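Local coordinates for uncharacterized protein Atu1872 (Agrobacterium tumefaciens, PDB 2QNT) that is of unknown function but carries a glyoxalase-like domain related to the glyoxalase/bleomycin resistance protein/dioxygenase family and pairs with a second copy of itself, at residues R54-E57 with E58-R62. Residues are numbered along the deposited sequence; the frame is centred on the assembly and turned at random.
Sequences RSLE and ETIWR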
ATOM      1  N   ARG A  54       5.276  -7.334 -14.044  1.00 11.49           N
ATOM      2  CA  ARG A  54       6.062  -8.512 -14.410  1.00 12.67           C
ATOM      3  C   ARG A  54       7.520  -8.372 -13.994  1.00 11.76           C
ATOM      4  O   ARG A  54       8.110  -9.333 -13.498  1.00 11.72           O
ATOM      5  CB  ARG A  54       5.942  -8.835 -15.896  1.00 13.23           C
ATOM      6  CG  ARG A  54       4.500  -9.086 -16.280  1.00 16.95           C
ATOM      7  CD  ARG A  54       4.277  -9.946 -17.458  1.00 18.95           C
ATOM      8  NE  ARG A  54       4.707 -11.319 -17.222  1.00 23.48           N
ATOM      9  CZ  ARG A  54       4.523 -12.324 -18.071  1.00 24.03           C
ATOM     10  NH1 ARG A  54       3.884 -12.124 -19.215  1.00 27.75           N
ATOM     11  NH2 ARG A  54       4.967 -13.537 -17.768  1.00 24.37           N
ATOM     12  N   SER A  55       8.102  -7.194 -14.170  1.00 10.80           N
ATOM     13  CA  SER A  55       9.487  -6.986 -13.769  1.00 11.54           C
ATOM     14  C   SER A  55       9.656  -7.105 -12.272  1.00 11.19           C
ATOM     15  O   SER A  55      10.614  -7.710 -11.815  1.00 11.40           O
ATOM     16  CB  SER A  55      10.022  -5.639 -14.254  1.00 11.46           C
ATOM     17  OG  SER A  55       9.262  -4.557 -13.799  1.00 13.42           O
ATOM     18  N   LEU A  56       8.736  -6.559 -11.482  1.00 12.07           N
ATOM     19  CA  LEU A  56       8.869  -6.703 -10.034  1.00 12.79           C
ATOM     20  C   LEU A  56       8.582  -8.138  -9.584  1.00 13.82           C
ATOM     21  O   LEU A  56       9.277  -8.635  -8.696  1.00 13.63           O
ATOM     22  CB  LEU A  56       7.989  -5.693  -9.303  1.00 12.61           C
ATOM     23  CG  LEU A  56       8.195  -5.614  -7.793  1.00 12.95           C
ATOM     24  CD1 LEU A  56       9.687  -5.527  -7.381  1.00 13.90           C
ATOM     25  CD2 LEU A  56       7.391  -4.438  -7.247  1.00 13.00           C
ATOM     26  N   GLU A  57       7.605  -8.825 -10.181  1.00 13.79           N
ATOM     27  CA  GLU A  57       7.399 -10.251  -9.871  1.00 14.43           C
ATOM     28  C   GLU A  57       8.661 -11.043 -10.142  1.00 14.60           C
ATOM     29  O   GLU A  57       9.030 -11.921  -9.350  1.00 15.35           O
ATOM     30  CB  GLU A  57       6.261 -10.857 -10.675  1.00 14.58           C
ATOM     31  CG  GLU A  57       4.877 -10.454 -10.276  1.00 15.76           C
ATOM     32  CD  GLU A  57       3.809 -11.229 -11.054  1.00 18.40           C
ATOM     33  OE1 GLU A  57       3.825 -12.488 -10.960  1.00 26.27           O
ATOM     34  OE2 GLU A  57       2.970 -10.568 -11.698  1.00 24.02           O
ATOM     35  N   GLU A  58       9.309 -10.815 -11.277  1.00 13.60           N
ATOM     36  CA  GLU A  58      10.547 -11.555 -11.573  1.00 13.80           C
ATOM     37  C   GLU A  58      11.618 -11.239 -10.553  1.00 13.56           C
ATOM     38  O   GLU A  58      12.356 -12.117 -10.113  1.00 13.86           O
ATOM     39  CB  GLU A  58      11.027 -11.287 -12.998  1.00 13.60           C
ATOM     40  CG  GLU A  58      10.067 -11.782 -14.076  1.00 16.89           C
ATOM     41  CD  GLU A  58      10.222 -13.237 -14.438  0.50 17.44           C
ATOM     42  OE1 GLU A  58      11.141 -13.900 -13.913  0.50 18.20           O
ATOM     43  OE2 GLU A  58       9.422 -13.708 -15.275  0.50 17.66           O
ATOM     44  N   THR A  59      11.732  -9.979 -10.161  1.00 13.14           N
ATOM     45  CA  THR A  59      12.718  -9.595  -9.122  1.00 13.56           C
ATOM     46  C   THR A  59      12.481 -10.329  -7.811  1.00 13.43           C
ATOM     47  O   THR A  59      13.433 -10.798  -7.188  1.00 14.02           O
ATOM     48  CB  THR A  59      12.687  -8.084  -8.883  1.00 13.57           C
ATOM     49  OG1 THR A  59      13.205  -7.418 -10.040  1.00 15.75           O
ATOM     50  CG2 THR A  59      13.472  -7.685  -7.648  1.00 14.93           C
ATOM     51  N   ILE A  60      11.223 -10.412  -7.384  1.00 13.44           N
ATOM     52  CA  ILE A  60      10.894 -11.022  -6.096  1.00 13.15           C
ATOM     53  C   ILE A  60      10.937 -12.553  -6.133  1.00 12.85           C
ATOM     54  O   ILE A  60      11.588 -13.176  -5.280  1.00 13.15           O
ATOM     55  CB  ILE A  60       9.515 -10.565  -5.636  1.00 12.71           C
ATOM     56  CG1 ILE A  60       9.454  -9.039  -5.416  1.00 13.65           C
ATOM     57  CG2 ILE A  60       9.086 -11.252  -4.350  1.00 12.90           C
ATOM     58  CD1 ILE A  60       8.047  -8.504  -5.343  1.00 14.46           C
ATOM     59  N   TRP A  61      10.203 -13.144  -7.078  1.00 12.48           N
ATOM     60  CA  TRP A  61       9.932 -14.587  -7.112  1.00 12.29           C
ATOM     61  C   TRP A  61      10.690 -15.331  -8.198  1.00 12.74           C
ATOM     62  O   TRP A  61      10.630 -16.569  -8.251  1.00 12.95           O
ATOM     63  CB  TRP A  61       8.438 -14.830  -7.306  1.00 12.22           C
ATOM     64  CG  TRP A  61       7.619 -14.481  -6.134  1.00 12.81           C
ATOM     65  CD1 TRP A  61       7.477 -15.222  -4.982  1.00 11.86           C
ATOM     66  CD2 TRP A  61       6.819 -13.301  -5.957  1.00 13.07           C
ATOM     67  NE1 TRP A  61       6.622 -14.577  -4.115  1.00 11.99           N
ATOM     68  CE2 TRP A  61       6.197 -13.407  -4.686  1.00 11.87           C
ATOM     69  CE3 TRP A  61       6.504 -12.198  -6.768  1.00 13.50           C
ATOM     70  CZ2 TRP A  61       5.323 -12.441  -4.205  1.00 13.29           C
ATOM     71  CZ3 TRP A  61       5.647 -11.224  -6.256  1.00 13.78           C
ATOM     72  CH2 TRP A  61       5.076 -11.358  -4.997  1.00 13.15           C
ATOM     73  N   ARG A  62      11.377 -14.604  -9.075  1.00 11.86           N
ATOM     74  CA  ARG A  62      12.104 -15.212 -10.194  0.50 12.05           C
ATOM     75  C   ARG A  62      11.182 -15.947 -11.159  1.00 11.45           C
ATOM     76  O   ARG A  62      11.608 -16.776 -11.950  1.00 12.41           O
ATOM     77  CB  ARG A  62      13.243 -16.094  -9.671  0.50 12.60           C
ATOM     78  CG  ARG A  62      14.172 -15.329  -8.720  0.50 14.62           C
ATOM     79  CD  ARG A  62      14.953 -14.286  -9.509  0.50 18.70           C
ATOM     80  NE  ARG A  62      15.392 -13.140  -8.714  0.50 21.64           N
ATOM     81  CZ  ARG A  62      15.656 -11.934  -9.220  0.50 20.62           C
ATOM     82  NH1 ARG A  62      16.062 -10.958  -8.417  0.50 19.30           N
ATOM     83  NH2 ARG A  62      15.515 -11.691 -10.524  0.50 20.73           N
TER
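E57 and W61 meet one turn apart on the short alpha-helix 53-61, which follows the last strand of the first four-stranded sheet in this glyoxalase-like fold. The indole turns its six-membered edge to the glutamate, CE3 lying 4.1 Å from E57 CB, with the E57 CA near the ring plane. The carboxylate stands almost perpendicular to the ring, at 83°. With chi2 at -174° the buried E57 chain runs out extended, carrying OE2 to hydrogen bonds with Q68 and Y71, which satisfy that oxygen. I60 lays its CG2 methyl over one indole face, 3.4 Å above the plane, a CH-pi contact suited to a branched aliphatic. Its other branch reaches back to L56, where CD1 sits 3.8 Å from L56 CG; leucine fits here because its apolar end also packs on I13 and F15 of strand 7-16. A broad, amphipathic tryptophan suits the subunit interface: NE1 bonds to Y115 of the second subunit, and R74 of that subunit makes a cation-pi contact. R54 NE and E58 OE2 are both hydrogen-bonded to S64 OG in the following loop. Beside the ring edge, W61 N donates to E57 O at 2.8 Å, with an N-H...O angle of 166°.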